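Local coordinates for siderophore-interacting protein (Aeromonas hydrophila, PDB 6K2L) that binds FAD and probably serves as a flavin-dependent ferric-siderophore reductase that helps release iron from siderophores taken up by the cell, at the flavin-adenine dinucleotide site. Coordinates in Å, arbitrary orientation; residue numbers count along the deposited sequence, not the author numbering.

The flavin-adenine dinucleotide site. Residues 81-84, 98-100, 102, 104-109, 146, 149, 248-255. With FAD (flavin-adenine dinucleotide), chain B.
FAD lies folded in the pocket typical of siderophore-interacting flavoproteins, almost wholly buried, the adenine between two flat side chains, the isoalloxazine between the Tyr248 ring and strand 79-84. The His102 ring stacks nearly parallel on one face of the FAD adenine, planes 8° apart. The six-membered ring of Trp249 covers the other face of the FAD adenine at a 21° tilt. Both residues reach the base from the crowded first-torsion position, with CG between backbone N and carbonyl carbon. His102 also turns its edge to the pyrophosphate: His102 NE2 donates in the ring plane to FAD O2P at 3.2 Å, and ND1, the other ring nitrogen, accepts from Asp104 N, which fixes the ring's rotation. The dimethylbenzene end of the isoalloxazine stacks on Tyr248. Across the flavin, Thr82 presses its methyl CG2 against C7, and the CD2-CE2 rim of Phe83 comes over the pyrimidine face. That ring is read largely by backbone: N3 donates to Asp98 O almost along the C=O axis, and Ala100 N gives FAD O2 a nearly straight bond (173°). Arg81, bent at chi2, meets the pyrophosphate side-on, its guanidinium held between Pro107 CG and Glu255 CB. Arg81 NH2 makes a salt bridge to FAD O1A of the adenosine-side phosphate at 2.9 Å, and NE bonds O1P, which also accepts from Ala108 N at the start of helix 107-114; that helix end probably helps offset the phosphate charge. At the redox centre, Thr84 OG1 hydrogen-bonds FAD N5 at 2.8 Å.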
# COMPACT_ATOMS: atom_id res chain seq x y z
N ARG A 81 -2.85 8.29 21.84
CA ARG A 81 -3.08 6.87 21.64
C ARG A 81 -2.42 6.45 20.34
O ARG A 81 -2.35 7.23 19.40
CB ARG A 81 -4.58 6.52 21.58
CG ARG A 81 -5.35 6.78 22.88
CD ARG A 81 -4.95 5.82 23.94
NE ARG A 81 -5.75 5.90 25.16
CZ ARG A 81 -5.41 6.61 26.24
NH1 ARG A 81 -4.30 7.32 26.23
NH2 ARG A 81 -6.16 6.57 27.34
N THR A 82 -1.97 5.20 20.28
CA THR A 82 -1.38 4.65 19.06
C THR A 82 -2.43 3.96 18.22
O THR A 82 -3.23 3.17 18.73
CB THR A 82 -0.26 3.68 19.40
OG1 THR A 82 0.69 4.35 20.22
CG2 THR A 82 0.43 3.22 18.10
N PHE A 83 -2.44 4.24 16.91
CA PHE A 83 -3.39 3.61 16.00
C PHE A 83 -2.70 3.35 14.68
O PHE A 83 -1.59 3.80 14.43
CB PHE A 83 -4.65 4.48 15.80
CG PHE A 83 -5.66 4.31 16.90
CD1 PHE A 83 -5.49 4.97 18.10
CD2 PHE A 83 -6.73 3.46 16.76
CE1 PHE A 83 -6.35 4.81 19.11
CE2 PHE A 83 -7.60 3.27 17.78
CZ PHE A 83 -7.41 3.95 18.97
N THR A 84 -3.36 2.57 13.85
CA THR A 84 -2.84 2.14 12.57
C THR A 84 -3.51 2.97 11.49
O THR A 84 -4.73 3.19 11.55
CB THR A 84 -3.17 0.66 12.38
OG1 THR A 84 -2.61 -0.06 13.49
CG2 THR A 84 -2.65 0.11 11.01
N ASP A 98 -9.26 2.50 11.61
CA ASP A 98 -10.26 1.54 12.08
C ASP A 98 -10.19 1.35 13.60
O ASP A 98 -9.17 0.86 14.13
CB ASP A 98 -10.10 0.18 11.41
CG ASP A 98 -10.46 0.19 9.93
OD1 ASP A 98 -10.91 1.22 9.37
OD2 ASP A 98 -10.27 -0.90 9.31
N PHE A 99 -11.29 1.65 14.30
CA PHE A 99 -11.38 1.61 15.76
C PHE A 99 -12.05 0.32 16.23
O PHE A 99 -13.18 0.02 15.82
CB PHE A 99 -12.18 2.82 16.26
CG PHE A 99 -11.39 4.10 16.26
CD1 PHE A 99 -11.14 4.78 15.07
CD2 PHE A 99 -10.87 4.61 17.44
CE1 PHE A 99 -10.38 5.94 15.06
CE2 PHE A 99 -10.11 5.78 17.44
CZ PHE A 99 -9.88 6.44 16.25
N ALA A 100 -11.36 -0.44 17.09
CA ALA A 100 -11.97 -1.61 17.74
C ALA A 100 -12.90 -1.12 18.85
O ALA A 100 -12.44 -0.75 19.93
CB ALA A 100 -10.92 -2.57 18.29
N HIS A 102 -15.37 -0.79 21.96
CA HIS A 102 -15.51 -1.44 23.27
C HIS A 102 -16.24 -0.49 24.20
O HIS A 102 -16.57 0.65 23.84
CB HIS A 102 -14.14 -1.86 23.86
CG HIS A 102 -13.23 -0.70 24.16
ND1 HIS A 102 -13.07 -0.18 25.42
CD2 HIS A 102 -12.43 0.03 23.35
CE1 HIS A 102 -12.22 0.83 25.38
NE2 HIS A 102 -11.80 0.97 24.13
N ASP A 104 -15.18 -0.18 27.76
CA ASP A 104 -14.39 -0.02 28.98
C ASP A 104 -13.87 1.40 29.15
O ASP A 104 -13.06 1.64 30.05
CB ASP A 104 -13.22 -1.03 29.00
CG ASP A 104 -13.70 -2.50 28.98
OD1 ASP A 104 -13.34 -3.26 28.04
OD2 ASP A 104 -14.46 -2.88 29.91
N GLY A 105 -14.31 2.35 28.31
CA GLY A 105 -13.95 3.75 28.46
C GLY A 105 -12.55 4.10 27.98
O GLY A 105 -11.78 3.25 27.52
N GLY A 106 -12.21 5.39 28.08
CA GLY A 106 -10.96 5.92 27.55
C GLY A 106 -11.22 6.95 26.47
O GLY A 106 -12.28 6.93 25.82
N PRO A 107 -10.29 7.88 26.25
CA PRO A 107 -10.55 8.96 25.28
C PRO A 107 -10.73 8.49 23.85
O PRO A 107 -11.59 9.03 23.15
CB PRO A 107 -9.31 9.86 25.42
CG PRO A 107 -8.23 8.97 25.93
CD PRO A 107 -8.94 8.00 26.85
N ALA A 108 -9.95 7.52 23.37
CA ALA A 108 -10.13 7.07 21.99
C ALA A 108 -11.45 6.34 21.80
O ALA A 108 -12.11 6.52 20.77
CB ALA A 108 -8.97 6.17 21.54
N SER A 109 -11.85 5.53 22.79
CA SER A 109 -13.17 4.90 22.74
C SER A 109 -14.28 5.93 22.67
O SER A 109 -15.25 5.75 21.93
CB SER A 109 -13.39 4.00 23.96
OG SER A 109 -14.64 3.34 23.86
N THR A 146 -7.80 -5.13 17.55
CA THR A 146 -6.92 -3.96 17.50
C THR A 146 -5.80 -4.12 16.48
O THR A 146 -5.26 -3.11 16.02
CB THR A 146 -6.32 -3.69 18.87
OG1 THR A 146 -5.43 -4.74 19.22
CG2 THR A 146 -7.40 -3.61 19.90
N PRO A 149 -6.78 -4.07 11.64
CA PRO A 149 -6.53 -3.09 10.57
C PRO A 149 -5.13 -3.19 9.97
O PRO A 149 -5.00 -3.13 8.74
CB PRO A 149 -6.81 -1.76 11.26
CG PRO A 149 -7.80 -2.15 12.36
CD PRO A 149 -7.31 -3.44 12.86
N TYR A 248 -0.51 -4.51 21.62
CA TYR A 248 -1.22 -3.28 21.31
C TYR A 248 -1.94 -2.72 22.53
O TYR A 248 -2.13 -1.50 22.61
CB TYR A 248 -2.22 -3.52 20.17
CG TYR A 248 -1.59 -3.49 18.78
CD1 TYR A 248 -0.23 -3.61 18.60
CD2 TYR A 248 -2.38 -3.36 17.64
CE1 TYR A 248 0.33 -3.59 17.35
CE2 TYR A 248 -1.83 -3.33 16.38
CZ TYR A 248 -0.48 -3.44 16.24
OH TYR A 248 0.10 -3.40 14.98
N TRP A 249 -2.32 -3.57 23.47
CA TRP A 249 -2.97 -3.17 24.72
C TRP A 249 -2.95 -4.35 25.69
O TRP A 249 -2.46 -5.44 25.37
CB TRP A 249 -4.41 -2.71 24.49
CG TRP A 249 -5.34 -3.79 23.98
CD1 TRP A 249 -5.29 -4.40 22.75
CD2 TRP A 249 -6.45 -4.37 24.67
NE1 TRP A 249 -6.31 -5.32 22.64
CE2 TRP A 249 -7.04 -5.32 23.79
CE3 TRP A 249 -7.02 -4.18 25.93
CZ2 TRP A 249 -8.15 -6.08 24.15
CZ3 TRP A 249 -8.13 -4.94 26.29
CH2 TRP A 249 -8.69 -5.87 25.40
N ARG A 250 -3.50 -4.13 26.87
CA ARG A 250 -3.50 -5.14 27.92
C ARG A 250 -4.85 -5.09 28.62
O ARG A 250 -5.24 -4.04 29.13
CB ARG A 250 -2.37 -4.92 28.91
CG ARG A 250 -2.27 -6.03 29.93
CD ARG A 250 -0.92 -6.01 30.61
NE ARG A 250 -0.79 -7.05 31.64
CZ ARG A 250 0.24 -7.14 32.48
NH1 ARG A 250 1.22 -6.25 32.43
NH2 ARG A 250 0.28 -8.11 33.39
N HIS A 251 -5.56 -6.21 28.59
CA HIS A 251 -6.86 -6.35 29.25
C HIS A 251 -6.83 -5.79 30.67
O HIS A 251 -6.02 -6.20 31.50
CB HIS A 251 -7.24 -7.83 29.27
CG HIS A 251 -8.63 -8.10 29.75
ND1 HIS A 251 -9.64 -7.17 29.68
CD2 HIS A 251 -9.18 -9.22 30.29
CE1 HIS A 251 -10.75 -7.70 30.17
NE2 HIS A 251 -10.50 -8.94 30.53
N GLY A 252 -7.71 -4.80 30.92
CA GLY A 252 -7.87 -4.20 32.23
C GLY A 252 -6.95 -3.04 32.54
O GLY A 252 -6.97 -2.53 33.67
N LYS A 253 -6.12 -2.60 31.60
CA LYS A 253 -5.20 -1.51 31.86
C LYS A 253 -5.38 -0.46 30.77
O LYS A 253 -5.39 -0.80 29.58
CB LYS A 253 -3.74 -1.98 31.90
CG LYS A 253 -3.48 -3.14 32.84
CD LYS A 253 -2.16 -2.93 33.60
CE LYS A 253 -1.00 -2.75 32.60
NZ LYS A 253 0.11 -1.89 33.10
N ASP A 254 -5.55 0.79 31.18
CA ASP A 254 -5.56 1.86 30.21
C ASP A 254 -4.12 2.12 29.71
O ASP A 254 -3.13 1.60 30.26
CB ASP A 254 -6.19 3.11 30.81
CG ASP A 254 -5.66 3.43 32.21
OD1 ASP A 254 -4.45 3.68 32.36
OD2 ASP A 254 -6.47 3.43 33.17
N GLU A 255 -4.03 2.90 28.62
CA GLU A 255 -2.74 3.22 28.04
C GLU A 255 -1.81 3.92 29.03
O GLU A 255 -0.58 3.78 28.95
CB GLU A 255 -2.95 4.09 26.80
CG GLU A 255 -1.68 4.74 26.27
CD GLU A 255 -0.70 3.72 25.70
OE1 GLU A 255 -1.17 2.66 25.19
OE2 GLU A 255 0.53 3.98 25.74
PA FAD B . -7.83 3.14 27.12
O1A FAD B . -8.15 4.48 27.71
O2A FAD B . -6.36 2.92 26.73
O5B FAD B . -8.16 1.89 28.09
C5B FAD B . -9.42 1.78 28.80
C4B FAD B . -9.74 0.35 29.18
O4B FAD B . -10.27 -0.36 28.04
C3B FAD B . -8.59 -0.51 29.70
O3B FAD B . -9.07 -1.40 30.71
C2B FAD B . -8.12 -1.25 28.45
O2B FAD B . -7.51 -2.52 28.69
C1B FAD B . -9.43 -1.46 27.70
N9A FAD B . -9.28 -1.44 26.27
C8A FAD B . -8.48 -0.59 25.54
N7A FAD B . -8.57 -0.77 24.24
C5A FAD B . -9.49 -1.79 24.11
C6A FAD B . -10.02 -2.45 22.99
N6A FAD B . -9.71 -2.13 21.73
N1A FAD B . -10.92 -3.45 23.20
C2A FAD B . -11.24 -3.75 24.46
N3A FAD B . -10.81 -3.19 25.60
C4A FAD B . -9.94 -2.21 25.35
N1 FAD B . -6.38 -0.09 18.42
C2 FAD B . -7.37 0.04 17.50
O2 FAD B . -8.56 0.01 17.82
N3 FAD B . -7.06 0.20 16.16
C4 FAD B . -5.79 0.24 15.62
O4 FAD B . -5.64 0.40 14.41
C4X FAD B . -4.74 0.12 16.61
N5 FAD B . -3.48 0.16 16.19
C5X FAD B . -2.48 0.04 17.13
C6 FAD B . -1.16 0.05 16.70
C7 FAD B . -0.11 -0.09 17.60
C7M FAD B . 1.31 -0.05 17.10
C8 FAD B . -0.39 -0.23 18.98
C8M FAD B . 0.72 -0.35 19.99
C9 FAD B . -1.71 -0.23 19.41
C9A FAD B . -2.76 -0.11 18.50
N10 FAD B . -4.10 -0.15 18.91
C10 FAD B . -5.13 -0.05 17.99
C1' FAD B . -4.44 -0.34 20.33
C2' FAD B . -5.02 0.91 21.02
O2' FAD B . -4.02 1.91 21.22
C3' FAD B . -5.62 0.48 22.36
O3' FAD B . -6.82 -0.24 22.12
C4' FAD B . -5.91 1.64 23.32
O4' FAD B . -5.89 1.14 24.66
C5' FAD B . -7.24 2.30 22.99
O5' FAD B . -7.39 3.48 23.80
P FAD B . -8.75 3.82 24.52
O1P FAD B . -8.65 5.29 24.94
O2P FAD B . -9.91 3.49 23.70
O3P FAD B . -8.72 2.90 25.83
O HOH W 1 -6.45 1.49 12.02
O HOH W 2 -3.07 0.44 25.76
O HOH W 3 -2.38 3.63 22.78